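PDB 6ZQ3: silicatein alpha from Tethya aurantium, which probably promotes the deposition of silica in the spicules of a marine sponge and has the fold of the papain family of cysteine peptidases. Local coordinates for residues R9-V14 with N39-G44; S30-L35 with L49-I54; V152-R157 with Y204-I209. One frame throughout, in Å; residues are numbered along the deposited sequence.

Contact 1 of 3, residues R9-V14 with N39-G44; sequences RTKGAV and NALATG
No ring of either segment enters the meeting of Gly12 and Ala13 with Ala40 and Leu41. The flat group at hand is the Gly12-Ala13 peptide, met at its edge between Gly12 O and Ala13 CA, both 4.0 Å from Ala40 CB, which stands somewhat to one side of the plane. This peptide edge rests on the methyl of Ala40, and the backbones come close at Ala13 and Ala40.

Leu41 supplies the larger part of the apolar contact. Its CD1 touches Ala13 CB at 3.4 Å, a tight approach, and Lys11 CB at 4.0 Å. The Leu41 torsions, chi1 -102° and chi2 22°, both lie well off the staggered values, so the exact seat of this methyl is best taken with caution. Trp8, just ahead of the turn, also touches Ala13 and Leu41, and Leu46 touches Ala40.

The polar link runs through solvent on the exposed side. The Lys11 chain bends at CD (chi2 -72°), and its NZ gives a bond to a water 2.7 Å away; that water donates to Leu41 O at 2.5 Å, too short to be taken literally. Leu41 belongs to the last turn of helix 26-43, where Thr43 OG1 also donates to Asn39 O at 2.6 Å, from the face of that carbonyl opposite to Thr43 N. Gly44 then leaves the helix with positive phi.

Chemically, a small apolar seam joins the loop after strand 6-7 to the helix end, edged by a hydrated ammonium group. The positive charge of Lys11 near the helix C-terminus would probably be favourable, although water screens the interaction and direct hydrogen bonds between the segments are absent.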
ATOM      1  N   ARG A   9      -1.766 -13.896  -0.060  1.00 51.54           N
ATOM      2  CA  ARG A   9      -0.701 -14.824  -0.425  1.00 51.00           C
ATOM      3  C   ARG A   9      -1.264 -16.193  -0.780  1.00 51.98           C
ATOM      4  O   ARG A   9      -0.608 -16.983  -1.459  1.00 57.46           O
ATOM      5  CB  ARG A   9       0.300 -14.975   0.684  1.00 51.18           C
ATOM      6  CG  ARG A   9       1.163 -13.756   0.861  1.00 52.50           C
ATOM      7  CD  ARG A   9       2.067 -13.932   2.060  1.00 53.47           C
ATOM      8  NE  ARG A   9       1.289 -14.066   3.292  1.00 55.56           N
ATOM      9  CZ  ARG A   9       1.814 -14.057   4.510  1.00 57.47           C
ATOM     10  NH1 ARG A   9       3.132 -13.932   4.671  1.00 58.40           N
ATOM     11  NH2 ARG A   9       1.014 -14.162   5.569  1.00 54.64           N
ATOM     12  N   THR A  10      -2.472 -16.477  -0.319  1.00 50.06           N
ATOM     13  CA  THR A  10      -3.159 -17.702  -0.697  1.00 53.00           C
ATOM     14  C   THR A  10      -3.428 -17.779  -2.202  1.00 59.05           C
ATOM     15  O   THR A  10      -3.521 -18.871  -2.762  1.00 62.01           O
ATOM     16  CB  THR A  10      -4.471 -17.805   0.080  1.00 51.26           C
ATOM     17  OG1 THR A  10      -4.146 -18.028   1.451  1.00 60.82           O
ATOM     18  CG2 THR A  10      -5.271 -18.947  -0.379  1.00 56.05           C
ATOM     19  N   LYS A  11      -3.555 -16.614  -2.842  1.00 58.76           N
ATOM     20  CA  LYS A  11      -3.762 -16.517  -4.276  1.00 58.14           C
ATOM     21  C   LYS A  11      -2.509 -16.053  -5.037  1.00 54.81           C
ATOM     22  O   LYS A  11      -2.589 -15.689  -6.214  1.00 46.72           O
ATOM     23  CB  LYS A  11      -4.947 -15.593  -4.543  1.00 59.68           C
ATOM     24  CG  LYS A  11      -6.190 -16.335  -5.007  1.00 65.23           C
ATOM     25  CD  LYS A  11      -5.995 -16.823  -6.432  1.00 72.05           C
ATOM     26  CE  LYS A  11      -7.308 -17.200  -7.098  1.00 77.04           C
ATOM     27  NZ  LYS A  11      -7.148 -17.151  -8.584  1.00 79.94           N
ATOM     28  N   GLY A  12      -1.354 -16.088  -4.367  1.00 53.76           N
ATOM     29  CA  GLY A  12      -0.089 -15.604  -4.953  1.00 58.09           C
ATOM     30  C   GLY A  12      -0.100 -14.136  -5.389  1.00 57.15           C
ATOM     31  O   GLY A  12       0.571 -13.767  -6.354  1.00 63.84           O
ATOM     32  N   ALA A  13      -0.840 -13.307  -4.657  1.00 50.27           N
ATOM     33  CA  ALA A  13      -1.093 -11.929  -5.028  1.00 48.96           C
ATOM     34  C   ALA A  13      -0.273 -10.904  -4.235  1.00 47.77           C
ATOM     35  O   ALA A  13      -0.550  -9.703  -4.342  1.00 46.41           O
ATOM     36  CB  ALA A  13      -2.585 -11.632  -4.843  1.00 51.43           C
ATOM     37  N   VAL A  14       0.685 -11.355  -3.413  1.00 50.85           N
ATOM     38  CA  VAL A  14       1.504 -10.453  -2.573  1.00 45.47           C
ATOM     39  C   VAL A  14       2.992 -10.749  -2.700  1.00 45.99           C
ATOM     40  O   VAL A  14       3.397 -11.877  -2.504  1.00 48.65           O
ATOM     41  CB  VAL A  14       1.154 -10.574  -1.068  1.00 43.21           C
ATOM     42  CG1 VAL A  14       2.095  -9.709  -0.231  1.00 41.69           C
ATOM     43  CG2 VAL A  14      -0.307 -10.196  -0.792  1.00 42.56           C
ATOM     44  N   ASN A  39      -3.078  -6.928 -10.306  1.00 45.62           N
ATOM     45  CA  ASN A  39      -2.461  -7.395 -11.511  1.00 44.67           C
ATOM     46  C   ASN A  39      -2.166  -8.888 -11.459  1.00 43.80           C
ATOM     47  O   ASN A  39      -2.390  -9.597 -12.413  1.00 44.51           O
ATOM     48  CB  ASN A  39      -1.159  -6.620 -11.736  1.00 51.17           C
ATOM     49  CG  ASN A  39      -0.422  -7.088 -12.965  1.00 57.73           C
ATOM     50  OD1 ASN A  39      -0.863  -6.838 -14.091  1.00 62.00           O
ATOM     51  ND2 ASN A  39       0.680  -7.809 -12.764  1.00 59.64           N
ATOM     52  N   ALA A  40      -1.646  -9.348 -10.331  1.00 42.54           N
ATOM     53  CA  ALA A  40      -1.307 -10.729 -10.133  1.00 42.17           C
ATOM     54  C   ALA A  40      -2.536 -11.660 -10.161  1.00 44.21           C
ATOM     55  O   ALA A  40      -2.481 -12.765 -10.686  1.00 45.28           O
ATOM     56  CB  ALA A  40      -0.581 -10.862  -8.812  1.00 42.00           C
ATOM     57  N   LEU A  41      -3.615 -11.201  -9.550  1.00 43.95           N
ATOM     58  CA  LEU A  41      -4.930 -11.837  -9.592  1.00 45.93           C
ATOM     59  C   LEU A  41      -5.512 -11.954 -10.994  1.00 52.53           C
ATOM     60  O   LEU A  41      -5.975 -13.016 -11.381  1.00 63.98           O
ATOM     61  CB  LEU A  41      -5.917 -10.991  -8.765  1.00 44.74           C
ATOM     62  CG  LEU A  41      -6.337 -11.381  -7.366  1.00 42.51           C
ATOM     63  CD1 LEU A  41      -5.341 -12.297  -6.708  1.00 41.30           C
ATOM     64  CD2 LEU A  41      -6.584 -10.109  -6.569  1.00 45.20           C
ATOM     65  N   ALA A  42      -5.536 -10.842 -11.724  1.00 53.17           N
ATOM     66  CA  ALA A  42      -6.057 -10.810 -13.082  1.00 58.82           C
ATOM     67  C   ALA A  42      -5.198 -11.612 -14.048  1.00 61.40           C
ATOM     68  O   ALA A  42      -5.688 -12.516 -14.713  1.00 66.01           O
ATOM     69  CB  ALA A  42      -6.153  -9.368 -13.568  1.00 60.66           C
ATOM     70  N   THR A  43      -3.917 -11.263 -14.121  1.00 60.69           N
ATOM     71  CA  THR A  43      -2.997 -11.883 -15.066  1.00 58.85           C
ATOM     72  C   THR A  43      -2.588 -13.286 -14.640  1.00 57.93           C
ATOM     73  O   THR A  43      -2.138 -14.060 -15.468  1.00 63.38           O
ATOM     74  CB  THR A  43      -1.692 -11.049 -15.276  1.00 62.66           C
ATOM     75  OG1 THR A  43      -0.918 -11.029 -14.077  1.00 66.32           O
ATOM     76  CG2 THR A  43      -1.980  -9.596 -15.706  1.00 63.84           C
ATOM     77  N   GLY A  44      -2.712 -13.606 -13.355  1.00 61.47           N
ATOM     78  CA  GLY A  44      -2.247 -14.893 -12.819  1.00 61.24           C
ATOM     79  C   GLY A  44      -0.753 -14.980 -12.519  1.00 67.55           C
ATOM     80  O   GLY A  44      -0.269 -16.028 -12.080  1.00 69.73           O
TER
HETATM   81  O   HOH W   1      -6.444 -15.353 -10.518  1.00 63.08           O

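Contact 2 of 3, residues S30-L35 with L49-I54; sequences SAMGAL and LSEQNI
Met32 is the centre of this buried contact, with Leu49 and Ile54 as its main counterparts. The Met32 chain leaves helix 26-43 with CG beside the backbone N (chi1 -68°) and bends again at SD and CE, which brings the thioether up against Ile54. The two side chains meet tip to tip: Ile54 CD1 is modelled 3.3 Å from Met32 SD, closer than usual packing and so doubtful in its exact value, and 3.5 Å from Met32 CE. Nearer its root, Met32 slides past Glu51 in the opposite direction, CG against CG at 3.9 Å. The carboxylate of Glu51 has its own partner in a salt bridge with Lys18. Met32 SD is also 3.8 Å from Ser50 O.

Leu49 spans about one turn of the helix, from Met32 to Leu35. Its CB lies 4.1 Å from Met32 SD, and its CD1 is 3.5 Å from Leu35 CD1, the two leucines crossing at about a right angle. The Leu49 N-H is bound by Glu36, from the same helix as Met32 and Leu35. Between Leu49 and the second helix stands Ser50, the N-cap: its OG accepts from Asn53 N at 3.1 Å, weakly from Gln52 N, and is also bonded to Tyr90 O. This buried hydroxyl therefore ties the start of helix 51-57 both to its own first turn and to a neighbouring loop.

Val84 of strand 84-85 touches Met32, Leu35, Leu49 and Ile54 alike, closing the apolar cluster. The packing of the long helix 26-43 against the N-terminal turn of helix 51-57 belongs to the core of the mainly helical domain of the papain fold.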
ATOM      1  N   SER A  30       2.808   1.633  -0.756  1.00 36.31           N
ATOM      2  CA  SER A  30       1.414   1.263  -0.547  1.00 39.34           C
ATOM      3  C   SER A  30       0.584   1.190  -1.859  1.00 45.54           C
ATOM      4  O   SER A  30      -0.234   0.272  -2.030  1.00 47.68           O
ATOM      5  CB  SER A  30       0.767   2.270   0.387  1.00 38.97           C
ATOM      6  OG  SER A  30      -0.626   2.067   0.410  1.00 47.61           O
ATOM      7  N   ALA A  31       0.792   2.152  -2.766  1.00 40.26           N
ATOM      8  CA  ALA A  31       0.071   2.178  -4.036  1.00 42.37           C
ATOM      9  C   ALA A  31       0.437   1.030  -4.980  1.00 44.08           C
ATOM     10  O   ALA A  31      -0.464   0.406  -5.562  1.00 40.08           O
ATOM     11  CB  ALA A  31       0.278   3.509  -4.731  1.00 42.84           C
ATOM     12  N   MET A  32       1.744   0.755  -5.098  1.00 45.82           N
ATOM     13  CA  MET A  32       2.286  -0.332  -5.927  1.00 44.36           C
ATOM     14  C   MET A  32       1.890  -1.699  -5.440  1.00 45.47           C
ATOM     15  O   MET A  32       1.643  -2.601  -6.242  1.00 50.81           O
ATOM     16  CB  MET A  32       3.812  -0.250  -5.966  1.00 49.20           C
ATOM     17  CG  MET A  32       4.327   0.961  -6.723  1.00 55.31           C
ATOM     18  SD  MET A  32       3.765   1.019  -8.457  1.00 71.31           S
ATOM     19  CE  MET A  32       2.184   1.861  -8.332  1.00 66.16           C
ATOM     20  N   GLY A  33       1.847  -1.843  -4.119  1.00 42.07           N
ATOM     21  CA  GLY A  33       1.385  -3.039  -3.470  1.00 38.95           C
ATOM     22  C   GLY A  33      -0.024  -3.431  -3.868  1.00 44.50           C
ATOM     23  O   GLY A  33      -0.250  -4.578  -4.287  1.00 47.17           O
ATOM     24  N   ALA A  34      -0.981  -2.508  -3.753  1.00 44.27           N
ATOM     25  CA  ALA A  34      -2.322  -2.791  -4.262  1.00 44.97           C
ATOM     26  C   ALA A  34      -2.291  -3.145  -5.754  1.00 45.95           C
ATOM     27  O   ALA A  34      -2.848  -4.152  -6.162  1.00 48.67           O
ATOM     28  CB  ALA A  34      -3.292  -1.656  -3.975  1.00 44.43           C
ATOM     29  N   LEU A  35      -1.593  -2.369  -6.560  1.00 49.83           N
ATOM     30  CA  LEU A  35      -1.523  -2.640  -8.021  1.00 48.78           C
ATOM     31  C   LEU A  35      -0.935  -4.031  -8.347  1.00 50.25           C
ATOM     32  O   LEU A  35      -1.335  -4.662  -9.330  1.00 47.56           O
ATOM     33  CB  LEU A  35      -0.628  -1.611  -8.708  1.00 47.45           C
ATOM     34  CG  LEU A  35      -1.009  -0.999 -10.049  1.00 50.26           C
ATOM     35  CD1 LEU A  35       0.265  -0.426 -10.663  1.00 50.76           C
ATOM     36  CD2 LEU A  35      -1.696  -1.935 -11.042  1.00 49.10           C
ATOM     37  N   LEU A  49       6.542  -4.518  -8.922  1.00 51.86           N
ATOM     38  CA  LEU A  49       6.430  -3.218  -9.621  1.00 50.37           C
ATOM     39  C   LEU A  49       7.315  -2.156  -8.956  1.00 50.87           C
ATOM     40  O   LEU A  49       7.764  -2.341  -7.816  1.00 50.44           O
ATOM     41  CB  LEU A  49       4.983  -2.726  -9.641  1.00 49.70           C
ATOM     42  CG  LEU A  49       4.001  -3.599 -10.418  1.00 49.40           C
ATOM     43  CD1 LEU A  49       2.615  -3.019 -10.232  1.00 49.35           C
ATOM     44  CD2 LEU A  49       4.389  -3.712 -11.897  1.00 48.97           C
ATOM     45  N   SER A  50       7.563  -1.047  -9.657  1.00 44.45           N
ATOM     46  CA  SER A  50       8.590  -0.112  -9.217  1.00 43.51           C
ATOM     47  C   SER A  50       8.074   1.134  -8.485  1.00 44.81           C
ATOM     48  O   SER A  50       7.434   2.009  -9.067  1.00 41.37           O
ATOM     49  CB  SER A  50       9.441   0.317 -10.384  1.00 44.09           C
ATOM     50  OG  SER A  50      10.397   1.245  -9.916  1.00 45.50           O
ATOM     51  N   GLU A  51       8.400   1.206  -7.199  1.00 44.74           N
ATOM     52  CA  GLU A  51       8.096   2.348  -6.373  1.00 45.19           C
ATOM     53  C   GLU A  51       9.014   3.517  -6.707  1.00 45.54           C
ATOM     54  O   GLU A  51       8.694   4.666  -6.399  1.00 48.31           O
ATOM     55  CB  GLU A  51       8.311   1.994  -4.912  1.00 50.67           C
ATOM     56  CG  GLU A  51       7.393   0.917  -4.371  1.00 57.15           C
ATOM     57  CD  GLU A  51       7.924  -0.493  -4.555  1.00 62.48           C
ATOM     58  OE1 GLU A  51       9.103  -0.632  -4.949  1.00 69.03           O
ATOM     59  OE2 GLU A  51       7.153  -1.457  -4.314  1.00 66.52           O
ATOM     60  N   GLN A  52      10.178   3.222  -7.279  1.00 40.93           N
ATOM     61  CA  GLN A  52      11.134   4.246  -7.635  1.00 41.55           C
ATOM     62  C   GLN A  52      10.569   5.064  -8.792  1.00 45.49           C
ATOM     63  O   GLN A  52      10.739   6.309  -8.870  1.00 42.39           O
ATOM     64  CB  GLN A  52      12.441   3.556  -8.031  1.00 43.43           C
ATOM     65  CG  GLN A  52      13.629   4.487  -8.247  1.00 45.35           C
ATOM     66  CD  GLN A  52      13.911   5.413  -7.086  1.00 46.73           C
ATOM     67  OE1 GLN A  52      13.836   5.025  -5.927  1.00 49.26           O
ATOM     68  NE2 GLN A  52      14.253   6.657  -7.398  1.00 55.84           N
ATOM     69  N   ASN A  53       9.896   4.344  -9.694  1.00 43.84           N
ATOM     70  CA  ASN A  53       9.214   4.949 -10.843  1.00 46.33           C
ATOM     71  C   ASN A  53       8.262   6.030 -10.363  1.00 47.42           C
ATOM     72  O   ASN A  53       8.281   7.138 -10.883  1.00 51.95           O
ATOM     73  CB  ASN A  53       8.450   3.862 -11.607  1.00 46.18           C
ATOM     74  CG  ASN A  53       8.059   4.278 -12.987  1.00 44.56           C
ATOM     75  OD1 ASN A  53       7.753   3.440 -13.821  1.00 44.49           O
ATOM     76  ND2 ASN A  53       8.063   5.572 -13.239  1.00 48.49           N
ATOM     77  N   ILE A  54       7.459   5.698  -9.351  1.00 46.12           N
ATOM     78  CA  ILE A  54       6.475   6.614  -8.803  1.00 50.65           C
ATOM     79  C   ILE A  54       7.174   7.775  -8.103  1.00 51.51           C
ATOM     80  O   ILE A  54       6.714   8.922  -8.165  1.00 53.57           O
ATOM     81  CB  ILE A  54       5.541   5.927  -7.779  1.00 49.66           C
ATOM     82  CG1 ILE A  54       4.382   5.219  -8.461  1.00 58.36           C
ATOM     83  CG2 ILE A  54       4.915   6.947  -6.860  1.00 50.30           C
ATOM     84  CD1 ILE A  54       4.791   4.057  -9.321  1.00 62.88           C
TER

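Contact 3 of 3, residues V152-R157 with Y204-I209; sequences VYDSSR and YNQCGI
Gln206 and Asp154 carry the hydrogen bonding, together with the backbone of Ser155. The amide of Gln206, at the end of an extended side chain with CG anti to the backbone N (chi1 -169°), is gripped at both of its polar atoms. NE2 donates to Asp154 OD1 at 2.8 Å, nearly in its own amide plane but well out of the carboxylate plane, on the anti side of the oxygen; amide and carboxylate planes are only 23° apart, though the two side chains cross at about a right angle. OE1 accepts from Ser155 N at 2.9 Å, with the donor standing well above the plane of the amide carbonyl. With NE2 donating and OE1 accepting, the two bonds fix which end of the amide is which. Asp154 has a further, long and weak ion pair through OD2 with Lys203.

Water adds a second link. One molecule donates to Gln206 OE1 at 2.8 Å and to Tyr153 O at 3.2 Å, giving the amide oxygen two partners.

Sulfur and ring form the third kind of contact. Cys207 SG approaches the edge of the Tyr153 ring close to its plane (87° off the ring normal), 3.7 Å from Tyr153 CE2. The same sulfur is in the disulfide with Cys158, just beyond the end of residues 152-157, so a covalent bond and an apolar edge contact join the same two parts of the chain.

Tyr153 bonds by its backbone to Lys198 and, like Cys207, packs on Met199; Gln206 touches Ala200. The loop 204-209 therefore lies with short strand 152-153 beside strand 196-200, at the margin of the mixed sheet.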
ATOM      1  N   VAL A 152      -1.671  -7.962  18.257  1.00 56.35           N
ATOM      2  CA  VAL A 152      -2.647  -7.042  17.652  1.00 58.78           C
ATOM      3  C   VAL A 152      -2.460  -5.640  18.225  1.00 53.43           C
ATOM      4  O   VAL A 152      -2.588  -5.424  19.418  1.00 57.39           O
ATOM      5  CB  VAL A 152      -4.116  -7.512  17.867  1.00 65.33           C
ATOM      6  CG1 VAL A 152      -5.118  -6.421  17.499  1.00 65.18           C
ATOM      7  CG2 VAL A 152      -4.415  -8.769  17.052  1.00 67.33           C
ATOM      8  N   TYR A 153      -2.159  -4.698  17.346  1.00 55.42           N
ATOM      9  CA  TYR A 153      -2.013  -3.304  17.708  1.00 55.37           C
ATOM     10  C   TYR A 153      -3.395  -2.765  18.003  1.00 58.73           C
ATOM     11  O   TYR A 153      -4.324  -2.894  17.191  1.00 63.60           O
ATOM     12  CB  TYR A 153      -1.381  -2.560  16.548  1.00 54.05           C
ATOM     13  CG  TYR A 153      -1.010  -1.130  16.809  1.00 53.65           C
ATOM     14  CD1 TYR A 153       0.154  -0.820  17.478  1.00 55.65           C
ATOM     15  CD2 TYR A 153      -1.800  -0.072  16.327  1.00 53.16           C
ATOM     16  CE1 TYR A 153       0.522   0.494  17.704  1.00 54.81           C
ATOM     17  CE2 TYR A 153      -1.434   1.248  16.546  1.00 49.23           C
ATOM     18  CZ  TYR A 153      -0.265   1.516  17.227  1.00 51.31           C
ATOM     19  OH  TYR A 153       0.121   2.814  17.458  1.00 58.07           O
ATOM     20  N   ASP A 154      -3.535  -2.173  19.178  1.00 59.38           N
ATOM     21  CA  ASP A 154      -4.833  -1.762  19.686  1.00 59.03           C
ATOM     22  C   ASP A 154      -4.560  -0.562  20.563  1.00 62.01           C
ATOM     23  O   ASP A 154      -4.390  -0.690  21.768  1.00 71.90           O
ATOM     24  CB  ASP A 154      -5.444  -2.917  20.475  1.00 62.32           C
ATOM     25  CG  ASP A 154      -6.941  -2.781  20.682  1.00 61.34           C
ATOM     26  OD1 ASP A 154      -7.531  -1.689  20.501  1.00 57.75           O
ATOM     27  OD2 ASP A 154      -7.528  -3.811  21.039  1.00 67.18           O
ATOM     28  N   SER A 155      -4.462   0.593  19.920  1.00 64.94           N
ATOM     29  CA  SER A 155      -3.934   1.799  20.524  1.00 67.55           C
ATOM     30  C   SER A 155      -5.076   2.684  21.019  1.00 67.37           C
ATOM     31  O   SER A 155      -6.086   2.873  20.344  1.00 65.30           O
ATOM     32  CB  SER A 155      -3.069   2.554  19.500  1.00 72.76           C
ATOM     33  OG  SER A 155      -2.553   3.787  19.998  1.00 73.69           O
ATOM     34  N   SER A 156      -4.887   3.228  22.209  1.00 68.06           N
ATOM     35  CA  SER A 156      -5.833   4.138  22.829  1.00 73.30           C
ATOM     36  C   SER A 156      -5.622   5.571  22.320  1.00 73.74           C
ATOM     37  O   SER A 156      -6.568   6.338  22.218  1.00 69.81           O
ATOM     38  CB  SER A 156      -5.653   4.089  24.359  1.00 75.27           C
ATOM     39  OG  SER A 156      -5.148   2.822  24.779  1.00 73.92           O
ATOM     40  N   ARG A 157      -4.374   5.918  21.999  1.00 80.44           N
ATOM     41  CA  ARG A 157      -4.009   7.294  21.599  1.00 80.38           C
ATOM     42  C   ARG A 157      -4.128   7.602  20.074  1.00 72.84           C
ATOM     43  O   ARG A 157      -3.832   8.713  19.650  1.00 66.33           O
ATOM     44  CB  ARG A 157      -2.585   7.605  22.113  1.00 75.18           C
ATOM     45  N   TYR A 204     -14.350   0.806  15.437  1.00 57.70           N
ATOM     46  CA  TYR A 204     -14.783   2.140  15.052  1.00 53.98           C
ATOM     47  C   TYR A 204     -13.665   2.909  14.341  1.00 49.86           C
ATOM     48  O   TYR A 204     -13.431   4.090  14.602  1.00 49.24           O
ATOM     49  CB  TYR A 204     -15.260   2.885  16.302  1.00 58.89           C
ATOM     50  CG  TYR A 204     -16.202   4.032  16.028  1.00 60.40           C
ATOM     51  CD1 TYR A 204     -17.520   3.793  15.648  1.00 58.96           C
ATOM     52  CD2 TYR A 204     -15.779   5.357  16.187  1.00 62.86           C
ATOM     53  CE1 TYR A 204     -18.396   4.842  15.410  1.00 70.09           C
ATOM     54  CE2 TYR A 204     -16.636   6.419  15.961  1.00 71.10           C
ATOM     55  CZ  TYR A 204     -17.945   6.165  15.564  1.00 79.43           C
ATOM     56  OH  TYR A 204     -18.799   7.233  15.325  1.00 85.13           O
ATOM     57  N   ASN A 205     -12.984   2.218  13.431  1.00 47.49           N
ATOM     58  CA  ASN A 205     -11.985   2.815  12.564  1.00 45.95           C
ATOM     59  C   ASN A 205     -10.790   3.354  13.330  1.00 45.57           C
ATOM     60  O   ASN A 205     -10.394   4.516  13.168  1.00 44.72           O
ATOM     61  CB  ASN A 205     -12.598   3.913  11.674  1.00 48.12           C
ATOM     62  CG  ASN A 205     -11.623   4.407  10.618  1.00 47.99           C
ATOM     63  OD1 ASN A 205     -10.850   3.624  10.066  1.00 44.84           O
ATOM     64  ND2 ASN A 205     -11.629   5.711  10.356  1.00 49.44           N
ATOM     65  N   GLN A 206     -10.212   2.477  14.145  1.00 44.69           N
ATOM     66  CA  GLN A 206      -9.061   2.796  14.944  1.00 45.75           C
ATOM     67  C   GLN A 206      -7.856   3.075  14.031  1.00 47.34           C
ATOM     68  O   GLN A 206      -7.617   2.316  13.096  1.00 49.17           O
ATOM     69  CB  GLN A 206      -8.769   1.621  15.883  1.00 48.93           C
ATOM     70  CG  GLN A 206      -7.755   1.937  16.962  1.00 48.84           C
ATOM     71  CD  GLN A 206      -7.360   0.713  17.744  1.00 51.36           C
ATOM     72  OE1 GLN A 206      -6.221   0.259  17.664  1.00 51.46           O
ATOM     73  NE2 GLN A 206      -8.296   0.165  18.501  1.00 58.19           N
ATOM     74  N   CYS A 207      -7.135   4.171  14.309  1.00 46.96           N
ATOM     75  CA  CYS A 207      -5.963   4.637  13.542  1.00 47.93           C
ATOM     76  C   CYS A 207      -6.298   5.160  12.128  1.00 50.08           C
ATOM     77  O   CYS A 207      -5.394   5.448  11.304  1.00 43.97           O
ATOM     78  CB  CYS A 207      -4.885   3.544  13.501  1.00 53.80           C
ATOM     79  SG  CYS A 207      -4.353   3.052  15.167  1.00 60.13           S
ATOM     80  N   GLY A 208      -7.598   5.298  11.873  1.00 46.61           N
ATOM     81  CA  GLY A 208      -8.100   5.798  10.607  1.00 51.13           C
ATOM     82  C   GLY A 208      -7.759   4.882   9.463  1.00 50.17           C
ATOM     83  O   GLY A 208      -7.436   5.356   8.380  1.00 48.76           O
ATOM     84  N   ILE A 209      -7.825   3.572   9.705  1.00 49.26           N
ATOM     85  CA  ILE A 209      -7.479   2.580   8.687  1.00 49.78           C
ATOM     86  C   ILE A 209      -8.424   2.592   7.463  1.00 49.34           C
ATOM     87  O   ILE A 209      -8.022   2.233   6.345  1.00 48.59           O
ATOM     88  CB  ILE A 209      -7.395   1.157   9.303  1.00 51.22           C
ATOM     89  CG1 ILE A 209      -6.551   0.245   8.420  1.00 51.72           C
ATOM     90  CG2 ILE A 209      -8.773   0.553   9.530  1.00 50.68           C
ATOM     91  CD1 ILE A 209      -6.603  -1.188   8.853  1.00 53.88           C
TER
HETATM   92  O   HOH W   2      -5.232  -0.590  15.138  1.00 52.52           O

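In the fold
Contacts 1 and 2, centres 15 Å apart, share helix 26-43, where residues 30-35 precede 39-44 by about two and a half turns. Contact 2 lies in the interior, its centre 8 Å from that of the chain, contact 1 15 Å out. Contact 3, in the sheet-bearing domain, is centred 18 Å out, opposite contact 2 across the chain's centre; their centres are 25 Å apart, nearest atoms about 9 Å. The centres of contacts 1 and 3 are 28 Å apart, nearest atoms about 14 Å. In papain relatives the nucleophile sits at the N-terminal end of the helix corresponding to 26-43, so contact 2 lies nearer that end and contact 1 at the far one.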